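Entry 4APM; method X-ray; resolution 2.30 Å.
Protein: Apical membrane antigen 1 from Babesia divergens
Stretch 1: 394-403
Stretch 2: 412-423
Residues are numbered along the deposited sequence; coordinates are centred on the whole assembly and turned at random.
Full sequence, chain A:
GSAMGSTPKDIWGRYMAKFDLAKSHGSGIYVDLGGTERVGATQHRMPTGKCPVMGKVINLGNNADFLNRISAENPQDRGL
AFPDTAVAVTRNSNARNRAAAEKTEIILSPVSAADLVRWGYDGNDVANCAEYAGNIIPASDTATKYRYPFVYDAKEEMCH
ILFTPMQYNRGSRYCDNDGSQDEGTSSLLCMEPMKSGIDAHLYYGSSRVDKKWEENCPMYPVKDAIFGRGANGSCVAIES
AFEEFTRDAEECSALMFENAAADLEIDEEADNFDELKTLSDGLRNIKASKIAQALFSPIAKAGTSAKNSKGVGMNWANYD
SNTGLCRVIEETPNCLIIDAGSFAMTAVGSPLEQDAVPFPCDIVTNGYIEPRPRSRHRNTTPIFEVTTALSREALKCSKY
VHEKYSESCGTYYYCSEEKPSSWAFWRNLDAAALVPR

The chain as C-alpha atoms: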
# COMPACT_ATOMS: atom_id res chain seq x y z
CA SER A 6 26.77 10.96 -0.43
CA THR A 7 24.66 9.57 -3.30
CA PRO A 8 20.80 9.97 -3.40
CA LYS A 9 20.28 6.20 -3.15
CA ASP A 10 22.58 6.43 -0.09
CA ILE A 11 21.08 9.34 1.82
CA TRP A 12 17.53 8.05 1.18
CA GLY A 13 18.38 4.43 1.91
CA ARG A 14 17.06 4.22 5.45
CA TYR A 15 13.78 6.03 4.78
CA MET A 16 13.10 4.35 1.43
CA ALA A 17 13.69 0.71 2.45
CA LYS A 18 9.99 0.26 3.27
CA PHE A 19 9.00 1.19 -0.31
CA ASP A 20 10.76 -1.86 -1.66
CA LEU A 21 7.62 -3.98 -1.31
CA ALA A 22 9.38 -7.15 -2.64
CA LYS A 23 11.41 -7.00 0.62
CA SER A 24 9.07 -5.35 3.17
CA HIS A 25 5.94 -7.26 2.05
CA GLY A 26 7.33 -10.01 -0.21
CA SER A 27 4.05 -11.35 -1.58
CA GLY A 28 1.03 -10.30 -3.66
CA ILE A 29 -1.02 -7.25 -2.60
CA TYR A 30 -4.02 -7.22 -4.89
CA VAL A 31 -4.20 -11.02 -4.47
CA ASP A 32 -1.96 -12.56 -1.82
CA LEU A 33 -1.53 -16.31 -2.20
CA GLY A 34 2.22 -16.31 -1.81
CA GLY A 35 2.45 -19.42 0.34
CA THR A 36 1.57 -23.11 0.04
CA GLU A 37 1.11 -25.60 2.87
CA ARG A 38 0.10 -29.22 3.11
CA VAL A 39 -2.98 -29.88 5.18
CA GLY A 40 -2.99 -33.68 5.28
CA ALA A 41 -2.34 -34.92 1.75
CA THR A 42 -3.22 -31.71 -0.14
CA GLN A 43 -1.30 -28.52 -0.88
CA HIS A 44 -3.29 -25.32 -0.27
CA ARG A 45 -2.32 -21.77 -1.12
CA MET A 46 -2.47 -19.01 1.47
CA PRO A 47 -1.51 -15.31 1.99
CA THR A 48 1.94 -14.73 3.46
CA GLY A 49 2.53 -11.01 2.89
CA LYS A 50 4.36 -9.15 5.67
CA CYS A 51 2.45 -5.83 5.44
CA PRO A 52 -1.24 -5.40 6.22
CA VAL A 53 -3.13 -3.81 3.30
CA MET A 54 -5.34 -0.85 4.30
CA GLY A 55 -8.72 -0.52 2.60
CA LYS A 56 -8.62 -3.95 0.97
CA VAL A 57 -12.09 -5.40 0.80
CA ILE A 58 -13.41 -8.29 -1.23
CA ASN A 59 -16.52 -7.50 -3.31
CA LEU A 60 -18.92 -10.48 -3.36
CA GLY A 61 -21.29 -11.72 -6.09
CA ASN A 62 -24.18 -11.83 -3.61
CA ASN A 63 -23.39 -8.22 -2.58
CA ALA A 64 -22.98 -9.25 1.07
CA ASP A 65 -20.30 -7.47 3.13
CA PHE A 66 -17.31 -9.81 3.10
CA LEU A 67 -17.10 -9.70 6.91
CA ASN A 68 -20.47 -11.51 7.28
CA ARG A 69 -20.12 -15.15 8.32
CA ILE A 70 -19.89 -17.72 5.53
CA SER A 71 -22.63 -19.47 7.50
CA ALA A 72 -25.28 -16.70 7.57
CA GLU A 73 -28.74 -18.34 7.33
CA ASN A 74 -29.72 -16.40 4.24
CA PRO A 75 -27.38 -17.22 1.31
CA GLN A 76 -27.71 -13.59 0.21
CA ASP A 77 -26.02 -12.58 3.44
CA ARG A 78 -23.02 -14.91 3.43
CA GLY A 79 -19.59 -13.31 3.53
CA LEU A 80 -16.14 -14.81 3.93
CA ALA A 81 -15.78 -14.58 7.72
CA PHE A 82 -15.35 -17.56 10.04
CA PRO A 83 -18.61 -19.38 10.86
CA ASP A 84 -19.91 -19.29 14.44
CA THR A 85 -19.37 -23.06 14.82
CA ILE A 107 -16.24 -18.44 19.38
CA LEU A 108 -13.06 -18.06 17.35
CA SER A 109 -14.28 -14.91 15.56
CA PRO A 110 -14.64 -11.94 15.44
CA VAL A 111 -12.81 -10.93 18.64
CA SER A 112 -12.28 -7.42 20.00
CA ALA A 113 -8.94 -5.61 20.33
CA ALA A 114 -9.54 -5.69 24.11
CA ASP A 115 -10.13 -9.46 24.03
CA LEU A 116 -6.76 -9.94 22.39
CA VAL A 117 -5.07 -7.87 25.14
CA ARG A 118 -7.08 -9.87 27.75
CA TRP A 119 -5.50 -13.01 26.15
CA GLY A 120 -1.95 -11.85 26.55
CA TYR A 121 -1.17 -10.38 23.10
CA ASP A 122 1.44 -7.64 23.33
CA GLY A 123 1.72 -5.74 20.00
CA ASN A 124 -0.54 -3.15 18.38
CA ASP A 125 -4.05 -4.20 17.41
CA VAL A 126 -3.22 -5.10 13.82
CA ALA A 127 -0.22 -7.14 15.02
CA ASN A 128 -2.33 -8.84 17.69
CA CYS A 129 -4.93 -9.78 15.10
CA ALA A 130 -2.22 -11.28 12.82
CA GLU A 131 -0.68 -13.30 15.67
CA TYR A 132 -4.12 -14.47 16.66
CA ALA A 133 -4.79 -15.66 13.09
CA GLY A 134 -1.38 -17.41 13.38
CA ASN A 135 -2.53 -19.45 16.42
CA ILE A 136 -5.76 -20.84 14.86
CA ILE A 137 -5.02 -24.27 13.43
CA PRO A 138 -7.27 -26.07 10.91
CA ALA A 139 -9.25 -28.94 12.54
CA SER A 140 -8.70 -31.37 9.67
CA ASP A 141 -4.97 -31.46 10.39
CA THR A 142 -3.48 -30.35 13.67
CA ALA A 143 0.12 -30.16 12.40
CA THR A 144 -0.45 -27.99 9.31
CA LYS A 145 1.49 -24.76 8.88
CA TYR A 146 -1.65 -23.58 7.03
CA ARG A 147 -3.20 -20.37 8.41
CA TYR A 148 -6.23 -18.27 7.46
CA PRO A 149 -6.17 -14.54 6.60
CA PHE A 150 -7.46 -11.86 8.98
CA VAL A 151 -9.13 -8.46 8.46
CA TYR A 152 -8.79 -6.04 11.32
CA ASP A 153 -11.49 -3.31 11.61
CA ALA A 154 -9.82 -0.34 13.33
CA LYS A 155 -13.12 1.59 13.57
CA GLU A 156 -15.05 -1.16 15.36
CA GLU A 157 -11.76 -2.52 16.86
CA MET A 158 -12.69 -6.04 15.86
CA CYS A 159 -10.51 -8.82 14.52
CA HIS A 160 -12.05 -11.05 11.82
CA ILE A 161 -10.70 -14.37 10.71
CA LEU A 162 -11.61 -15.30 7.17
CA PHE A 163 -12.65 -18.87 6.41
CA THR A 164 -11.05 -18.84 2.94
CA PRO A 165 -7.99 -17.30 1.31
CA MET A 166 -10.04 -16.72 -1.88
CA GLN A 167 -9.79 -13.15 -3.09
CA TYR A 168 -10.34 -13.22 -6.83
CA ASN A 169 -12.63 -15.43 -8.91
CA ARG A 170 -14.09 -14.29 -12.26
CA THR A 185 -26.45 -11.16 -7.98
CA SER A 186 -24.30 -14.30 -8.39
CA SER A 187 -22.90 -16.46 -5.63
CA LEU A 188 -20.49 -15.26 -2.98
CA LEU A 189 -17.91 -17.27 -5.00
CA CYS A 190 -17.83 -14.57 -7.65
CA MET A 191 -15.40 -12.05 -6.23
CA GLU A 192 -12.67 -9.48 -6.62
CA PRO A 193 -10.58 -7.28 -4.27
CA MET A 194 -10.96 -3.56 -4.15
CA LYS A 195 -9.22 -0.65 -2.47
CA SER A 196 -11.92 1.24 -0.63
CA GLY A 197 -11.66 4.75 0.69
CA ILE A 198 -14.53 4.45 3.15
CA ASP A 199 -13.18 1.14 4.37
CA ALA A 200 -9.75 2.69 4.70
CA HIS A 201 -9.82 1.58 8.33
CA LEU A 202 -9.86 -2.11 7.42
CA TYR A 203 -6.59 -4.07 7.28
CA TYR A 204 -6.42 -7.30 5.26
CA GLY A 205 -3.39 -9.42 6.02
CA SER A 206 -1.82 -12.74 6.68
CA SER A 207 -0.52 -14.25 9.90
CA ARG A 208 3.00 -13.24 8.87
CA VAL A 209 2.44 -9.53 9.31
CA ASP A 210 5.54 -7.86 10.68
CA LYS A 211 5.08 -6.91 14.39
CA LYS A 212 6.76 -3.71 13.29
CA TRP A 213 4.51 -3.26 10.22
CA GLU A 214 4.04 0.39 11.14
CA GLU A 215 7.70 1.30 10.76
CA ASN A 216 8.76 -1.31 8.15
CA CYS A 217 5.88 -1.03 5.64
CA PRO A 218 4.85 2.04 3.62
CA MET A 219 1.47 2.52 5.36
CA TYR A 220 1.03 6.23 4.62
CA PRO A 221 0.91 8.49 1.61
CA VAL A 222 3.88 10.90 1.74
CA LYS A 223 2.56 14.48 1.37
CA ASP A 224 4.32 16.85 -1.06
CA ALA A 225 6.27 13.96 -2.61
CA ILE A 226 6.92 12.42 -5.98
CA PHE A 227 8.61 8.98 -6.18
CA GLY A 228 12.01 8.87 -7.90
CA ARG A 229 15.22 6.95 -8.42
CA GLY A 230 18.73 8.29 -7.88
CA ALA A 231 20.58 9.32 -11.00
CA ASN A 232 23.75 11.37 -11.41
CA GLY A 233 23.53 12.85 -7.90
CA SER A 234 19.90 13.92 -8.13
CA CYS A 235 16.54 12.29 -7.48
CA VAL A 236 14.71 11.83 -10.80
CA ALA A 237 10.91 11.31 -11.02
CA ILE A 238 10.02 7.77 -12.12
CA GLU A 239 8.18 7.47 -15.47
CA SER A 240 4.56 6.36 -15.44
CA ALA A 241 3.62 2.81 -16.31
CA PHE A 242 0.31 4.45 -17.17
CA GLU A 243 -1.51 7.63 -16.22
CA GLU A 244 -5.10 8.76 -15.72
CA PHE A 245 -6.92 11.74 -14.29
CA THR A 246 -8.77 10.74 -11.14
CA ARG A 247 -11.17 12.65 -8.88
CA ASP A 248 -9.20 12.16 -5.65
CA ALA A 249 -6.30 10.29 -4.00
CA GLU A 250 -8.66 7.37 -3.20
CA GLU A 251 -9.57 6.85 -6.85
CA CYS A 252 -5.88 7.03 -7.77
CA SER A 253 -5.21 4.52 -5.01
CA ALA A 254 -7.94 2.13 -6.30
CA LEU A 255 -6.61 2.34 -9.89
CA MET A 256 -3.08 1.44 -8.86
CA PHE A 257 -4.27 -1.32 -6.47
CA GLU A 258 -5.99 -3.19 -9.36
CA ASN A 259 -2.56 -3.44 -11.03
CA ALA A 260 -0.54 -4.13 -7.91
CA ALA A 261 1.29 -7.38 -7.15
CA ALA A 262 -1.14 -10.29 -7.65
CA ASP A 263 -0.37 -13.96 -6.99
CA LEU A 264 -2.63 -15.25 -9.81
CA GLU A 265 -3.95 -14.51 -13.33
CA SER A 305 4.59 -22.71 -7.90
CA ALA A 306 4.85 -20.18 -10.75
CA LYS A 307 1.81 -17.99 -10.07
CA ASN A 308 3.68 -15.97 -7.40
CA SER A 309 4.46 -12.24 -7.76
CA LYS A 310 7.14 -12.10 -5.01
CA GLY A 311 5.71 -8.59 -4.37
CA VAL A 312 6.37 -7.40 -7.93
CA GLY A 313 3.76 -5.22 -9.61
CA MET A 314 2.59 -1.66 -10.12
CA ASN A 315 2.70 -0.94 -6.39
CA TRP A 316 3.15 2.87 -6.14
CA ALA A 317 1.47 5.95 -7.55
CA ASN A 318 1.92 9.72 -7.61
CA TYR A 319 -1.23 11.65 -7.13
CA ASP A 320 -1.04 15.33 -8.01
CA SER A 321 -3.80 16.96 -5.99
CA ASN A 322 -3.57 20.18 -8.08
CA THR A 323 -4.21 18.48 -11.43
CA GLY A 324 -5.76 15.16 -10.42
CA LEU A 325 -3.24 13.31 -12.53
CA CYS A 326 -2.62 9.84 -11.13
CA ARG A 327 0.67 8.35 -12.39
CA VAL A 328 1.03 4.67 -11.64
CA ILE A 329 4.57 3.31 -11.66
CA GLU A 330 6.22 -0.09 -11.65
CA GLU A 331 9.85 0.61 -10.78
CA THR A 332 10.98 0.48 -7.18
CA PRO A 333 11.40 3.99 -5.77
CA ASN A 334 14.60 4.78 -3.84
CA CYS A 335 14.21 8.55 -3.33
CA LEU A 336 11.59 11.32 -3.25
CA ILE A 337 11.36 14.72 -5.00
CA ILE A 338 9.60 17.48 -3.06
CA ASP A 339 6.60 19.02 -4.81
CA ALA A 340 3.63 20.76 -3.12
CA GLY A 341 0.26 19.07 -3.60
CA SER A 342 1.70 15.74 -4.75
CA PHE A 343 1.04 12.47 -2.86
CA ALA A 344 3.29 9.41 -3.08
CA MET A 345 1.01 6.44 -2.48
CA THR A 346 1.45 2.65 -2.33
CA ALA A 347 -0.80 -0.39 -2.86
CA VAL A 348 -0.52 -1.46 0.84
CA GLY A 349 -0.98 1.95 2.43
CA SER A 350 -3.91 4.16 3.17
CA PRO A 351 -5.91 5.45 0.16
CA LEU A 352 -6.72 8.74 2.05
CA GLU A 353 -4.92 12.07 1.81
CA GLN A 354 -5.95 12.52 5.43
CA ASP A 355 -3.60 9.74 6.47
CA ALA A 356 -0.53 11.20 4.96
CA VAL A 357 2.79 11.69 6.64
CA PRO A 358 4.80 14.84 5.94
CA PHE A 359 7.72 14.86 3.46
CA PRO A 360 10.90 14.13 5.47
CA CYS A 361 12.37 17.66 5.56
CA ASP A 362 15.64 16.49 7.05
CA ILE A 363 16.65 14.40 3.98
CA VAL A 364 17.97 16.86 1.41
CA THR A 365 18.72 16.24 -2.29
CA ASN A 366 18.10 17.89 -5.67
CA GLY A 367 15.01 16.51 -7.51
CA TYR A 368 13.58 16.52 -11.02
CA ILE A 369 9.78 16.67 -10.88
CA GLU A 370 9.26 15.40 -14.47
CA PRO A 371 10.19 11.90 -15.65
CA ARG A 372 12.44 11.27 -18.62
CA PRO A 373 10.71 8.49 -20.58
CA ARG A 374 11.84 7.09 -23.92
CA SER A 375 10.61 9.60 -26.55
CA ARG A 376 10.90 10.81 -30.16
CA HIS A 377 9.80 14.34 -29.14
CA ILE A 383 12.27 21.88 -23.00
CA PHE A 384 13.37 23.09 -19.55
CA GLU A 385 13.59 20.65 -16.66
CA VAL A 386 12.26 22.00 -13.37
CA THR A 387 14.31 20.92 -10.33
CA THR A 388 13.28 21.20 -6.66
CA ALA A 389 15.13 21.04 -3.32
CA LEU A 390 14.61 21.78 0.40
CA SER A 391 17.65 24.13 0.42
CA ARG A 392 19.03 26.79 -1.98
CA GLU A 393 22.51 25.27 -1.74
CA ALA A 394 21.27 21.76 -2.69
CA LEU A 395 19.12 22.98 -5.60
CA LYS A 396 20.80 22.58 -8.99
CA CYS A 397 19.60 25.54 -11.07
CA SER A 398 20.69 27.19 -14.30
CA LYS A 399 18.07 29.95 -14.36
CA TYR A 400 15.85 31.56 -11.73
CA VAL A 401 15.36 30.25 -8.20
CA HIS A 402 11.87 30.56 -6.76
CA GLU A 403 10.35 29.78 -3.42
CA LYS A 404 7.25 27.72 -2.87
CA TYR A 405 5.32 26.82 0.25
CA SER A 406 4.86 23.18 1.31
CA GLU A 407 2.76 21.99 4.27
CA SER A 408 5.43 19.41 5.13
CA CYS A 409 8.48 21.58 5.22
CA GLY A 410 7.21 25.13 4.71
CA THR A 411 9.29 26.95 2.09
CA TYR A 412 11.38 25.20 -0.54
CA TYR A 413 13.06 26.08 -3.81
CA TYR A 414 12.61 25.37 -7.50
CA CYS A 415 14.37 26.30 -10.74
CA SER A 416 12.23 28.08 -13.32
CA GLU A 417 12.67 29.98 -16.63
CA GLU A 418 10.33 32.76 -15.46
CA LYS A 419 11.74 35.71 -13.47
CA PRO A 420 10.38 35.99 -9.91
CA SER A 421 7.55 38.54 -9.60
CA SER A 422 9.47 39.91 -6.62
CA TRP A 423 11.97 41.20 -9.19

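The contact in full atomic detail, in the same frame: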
# COMPACT_ATOMS: atom_id res chain seq x y z
N ALA A 394 21.45 23.09 -2.08
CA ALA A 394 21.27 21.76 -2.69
C ALA A 394 20.64 21.82 -4.10
O ALA A 394 20.98 21.02 -4.97
CB ALA A 394 20.44 20.86 -1.78
N LEU A 395 19.75 22.78 -4.30
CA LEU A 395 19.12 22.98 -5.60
C LEU A 395 20.12 23.21 -6.74
O LEU A 395 20.88 24.17 -6.71
CB LEU A 395 18.15 24.17 -5.53
CG LEU A 395 17.47 24.52 -6.85
CD1 LEU A 395 16.52 23.40 -7.29
CD2 LEU A 395 16.71 25.84 -6.68
N LYS A 396 20.10 22.33 -7.74
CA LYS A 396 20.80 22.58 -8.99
C LYS A 396 19.90 23.41 -9.91
O LYS A 396 18.77 23.03 -10.18
CB LYS A 396 21.22 21.26 -9.63
CG LYS A 396 22.00 20.37 -8.67
CD LYS A 396 22.68 19.17 -9.33
CE LYS A 396 23.41 18.34 -8.28
NZ LYS A 396 24.64 17.64 -8.78
N CYS A 397 20.39 24.59 -10.28
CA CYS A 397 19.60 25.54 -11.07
C CYS A 397 20.47 26.33 -12.05
O CYS A 397 21.58 26.76 -11.73
CB CYS A 397 18.83 26.51 -10.16
SG CYS A 397 17.71 27.65 -11.02
N SER A 398 19.95 26.52 -13.25
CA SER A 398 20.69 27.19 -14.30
C SER A 398 19.90 28.39 -14.79
O SER A 398 20.16 28.90 -15.87
CB SER A 398 20.92 26.22 -15.46
OG SER A 398 19.74 26.08 -16.23
N LYS A 399 18.90 28.80 -14.01
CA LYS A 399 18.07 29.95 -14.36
C LYS A 399 17.65 30.65 -13.09
O LYS A 399 18.49 30.97 -12.26
CB LYS A 399 16.85 29.55 -15.20
CG LYS A 399 17.20 28.72 -16.43
CD LYS A 399 16.68 29.34 -17.71
CE LYS A 399 17.63 29.04 -18.87
NZ LYS A 399 17.09 29.53 -20.17
N TYR A 400 16.35 30.87 -12.91
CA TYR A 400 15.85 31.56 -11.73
C TYR A 400 15.47 30.61 -10.61
O TYR A 400 14.94 29.53 -10.85
CB TYR A 400 14.67 32.44 -12.11
CG TYR A 400 14.97 33.31 -13.30
CD1 TYR A 400 14.82 32.83 -14.60
CD2 TYR A 400 15.47 34.60 -13.13
CE1 TYR A 400 15.12 33.62 -15.69
CE2 TYR A 400 15.78 35.39 -14.22
CZ TYR A 400 15.59 34.90 -15.50
OH TYR A 400 15.87 35.69 -16.58
N VAL A 401 15.79 30.99 -9.37
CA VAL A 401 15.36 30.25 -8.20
C VAL A 401 14.11 30.89 -7.64
O VAL A 401 14.04 32.11 -7.51
CB VAL A 401 16.44 30.20 -7.11
CG1 VAL A 401 15.92 29.46 -5.89
CG2 VAL A 401 17.70 29.53 -7.63
N HIS A 402 13.09 30.08 -7.39
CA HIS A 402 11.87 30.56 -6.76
C HIS A 402 11.69 29.89 -5.44
O HIS A 402 12.39 28.94 -5.10
CB HIS A 402 10.64 30.27 -7.63
CG HIS A 402 10.68 30.90 -8.99
ND1 HIS A 402 9.72 31.75 -9.43
CD2 HIS A 402 11.60 30.77 -10.04
CE1 HIS A 402 10.02 32.16 -10.67
NE2 HIS A 402 11.16 31.54 -11.05
N GLU A 403 10.71 30.38 -4.68
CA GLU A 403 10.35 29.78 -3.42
C GLU A 403 8.90 29.37 -3.48
O GLU A 403 8.07 30.09 -4.05
CB GLU A 403 10.59 30.76 -2.28
CG GLU A 403 12.03 30.79 -1.82
CD GLU A 403 12.43 32.10 -1.17
OE1 GLU A 403 11.73 32.52 -0.23
OE2 GLU A 403 13.45 32.69 -1.60
N TYR A 412 10.30 25.88 0.17
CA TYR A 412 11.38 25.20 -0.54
C TYR A 412 11.58 25.87 -1.88
O TYR A 412 10.82 26.74 -2.24
CB TYR A 412 11.04 23.70 -0.72
CG TYR A 412 9.92 23.43 -1.70
CD1 TYR A 412 8.59 23.55 -1.31
CD2 TYR A 412 10.20 23.08 -3.02
CE1 TYR A 412 7.56 23.35 -2.22
CE2 TYR A 412 9.17 22.86 -3.94
CZ TYR A 412 7.86 23.00 -3.52
OH TYR A 412 6.83 22.80 -4.41
N TYR A 413 12.55 25.38 -2.64
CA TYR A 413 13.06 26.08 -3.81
C TYR A 413 12.91 25.27 -5.08
O TYR A 413 13.12 24.05 -5.08
CB TYR A 413 14.53 26.45 -3.61
CG TYR A 413 14.74 27.12 -2.29
CD1 TYR A 413 14.46 28.48 -2.13
CD2 TYR A 413 15.10 26.38 -1.16
CE1 TYR A 413 14.61 29.10 -0.91
CE2 TYR A 413 15.24 26.99 0.08
CZ TYR A 413 15.00 28.35 0.19
OH TYR A 413 15.14 28.97 1.40
N TYR A 414 12.61 25.97 -6.18
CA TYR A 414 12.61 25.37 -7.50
C TYR A 414 13.27 26.26 -8.57
O TYR A 414 13.39 27.47 -8.41
CB TYR A 414 11.20 24.93 -7.91
CG TYR A 414 10.22 26.03 -8.22
CD1 TYR A 414 9.46 26.63 -7.22
CD2 TYR A 414 9.94 26.38 -9.54
CE1 TYR A 414 8.51 27.59 -7.51
CE2 TYR A 414 9.00 27.35 -9.85
CZ TYR A 414 8.29 27.95 -8.83
OH TYR A 414 7.33 28.90 -9.14
N CYS A 415 13.69 25.62 -9.66
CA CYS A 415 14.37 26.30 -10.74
C CYS A 415 13.47 26.48 -11.96
O CYS A 415 13.07 25.51 -12.59
CB CYS A 415 15.59 25.52 -11.16
SG CYS A 415 16.62 26.45 -12.29
N SER A 416 13.21 27.74 -12.30
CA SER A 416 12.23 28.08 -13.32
C SER A 416 12.85 29.01 -14.37
O SER A 416 13.88 29.64 -14.13
CB SER A 416 11.03 28.74 -12.66
OG SER A 416 10.15 29.28 -13.62
N GLU A 417 12.23 29.07 -15.56
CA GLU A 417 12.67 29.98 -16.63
C GLU A 417 12.06 31.38 -16.48
O GLU A 417 12.55 32.34 -17.09
CB GLU A 417 12.29 29.43 -18.01
CG GLU A 417 13.20 28.35 -18.57
CD GLU A 417 12.60 27.67 -19.81
OE1 GLU A 417 11.34 27.64 -19.94
OE2 GLU A 417 13.37 27.16 -20.64
N GLU A 418 10.97 31.48 -15.73
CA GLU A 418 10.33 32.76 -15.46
C GLU A 418 11.12 33.54 -14.39
O GLU A 418 11.73 32.94 -13.50
CB GLU A 418 8.86 32.54 -15.03
CG GLU A 418 8.17 33.73 -14.38
CD GLU A 418 7.56 34.70 -15.39
OE1 GLU A 418 8.18 34.96 -16.44
OE2 GLU A 418 6.46 35.23 -15.11
N LYS A 419 11.17 34.86 -14.52
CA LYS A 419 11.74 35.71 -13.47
C LYS A 419 10.74 35.86 -12.32
O LYS A 419 9.56 36.10 -12.56
CB LYS A 419 12.11 37.09 -14.02
CG LYS A 419 13.00 37.06 -15.24
CD LYS A 419 13.02 38.42 -15.93
CE LYS A 419 13.33 38.28 -17.41
NZ LYS A 419 14.37 39.25 -17.83
N PRO A 420 11.23 35.76 -11.08
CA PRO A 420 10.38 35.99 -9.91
C PRO A 420 9.61 37.31 -10.04
O PRO A 420 10.14 38.28 -10.58
CB PRO A 420 11.38 36.07 -8.76
CG PRO A 420 12.54 35.25 -9.22
CD PRO A 420 12.62 35.46 -10.70
N SER A 421 8.37 37.33 -9.57
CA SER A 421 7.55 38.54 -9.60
C SER A 421 7.99 39.52 -8.52
O SER A 421 7.58 40.68 -8.51
CB SER A 421 6.07 38.18 -9.39
OG SER A 421 5.87 37.59 -8.12
N SER A 422 8.80 39.03 -7.58
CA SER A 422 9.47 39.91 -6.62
C SER A 422 10.38 40.88 -7.36
O SER A 422 10.35 42.09 -7.11
CB SER A 422 10.27 39.09 -5.61
OG SER A 422 11.24 38.28 -6.25
N TRP A 423 11.19 40.36 -8.28
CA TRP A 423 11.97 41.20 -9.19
C TRP A 423 11.09 42.21 -9.88
O TRP A 423 11.58 43.14 -10.51
CB TRP A 423 12.67 40.34 -10.24
CG TRP A 423 13.62 39.32 -9.65
CD1 TRP A 423 13.60 38.81 -8.36
CD2 TRP A 423 14.75 38.66 -10.31
NE1 TRP A 423 14.62 37.90 -8.18
CE2 TRP A 423 15.34 37.76 -9.32
CE3 TRP A 423 15.29 38.70 -11.59
CZ2 TRP A 423 16.43 36.97 -9.61
CZ3 TRP A 423 16.39 37.88 -11.88
CH2 TRP A 423 16.95 37.05 -10.90

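Two antiparallel strands, 400-403 and 412-416, form the frame of this contact, and the chain after Ser416 folds round to make a hollow for the side chains of Tyr400 and His402. The pairing is regular. Tyr400 and Ser416 exchange backbone hydrogen bonds (Tyr400 N to Ser416 O, 3.0 Å; Ser416 N to Tyr400 O, 2.9 Å), and His402 and Tyr414 do the same (His402 N to Tyr414 O, 2.8 Å; Tyr414 N to His402 O, 3.2 Å).

Because side chains alternate along a strand, Tyr400, His402, Tyr414 and Ser416 share one face of the sheet. The flat imidazole of His402 fits a slot: the Tyr414 ring lies over one of its faces as an offset stack, with planes 20° apart, and Pro420 CG lies over the opposite face. Its edge still reaches a polar partner, His402 NE2 donating to Glu418 O at 2.9 Å, so a histidine supplies both a thin plate and a donor. Ser416 packs closely against this ring, with Ser416 CB 3.2 Å from His402 NE2, while its OG accepts a hydrogen bond from Glu418 N (3.2 Å) within the turn.

Tyr400 is the broader bump. Lys419 CA sits over its ring face, 4.0 Å from the centroid, in a CH-pi contact; Pro420 CD packs 3.8 Å from Tyr400 CD2, and the ring's edge points toward the face of Trp423.

The other face carries Val401, Glu403, Tyr413 and Cys415. Here Leu395, from the preceding loop, tucks a methyl against the strand, Leu395 CD2 lying 3.8 Å from Tyr413 CB, and Val401 CG1 approaches the same Tyr413 CB at 4.0 Å; compact branched side chains suit this site. Beside them the disulfide Cys397 SG–Cys415 SG, 2.1 Å long, covalently ties the loop to the strand.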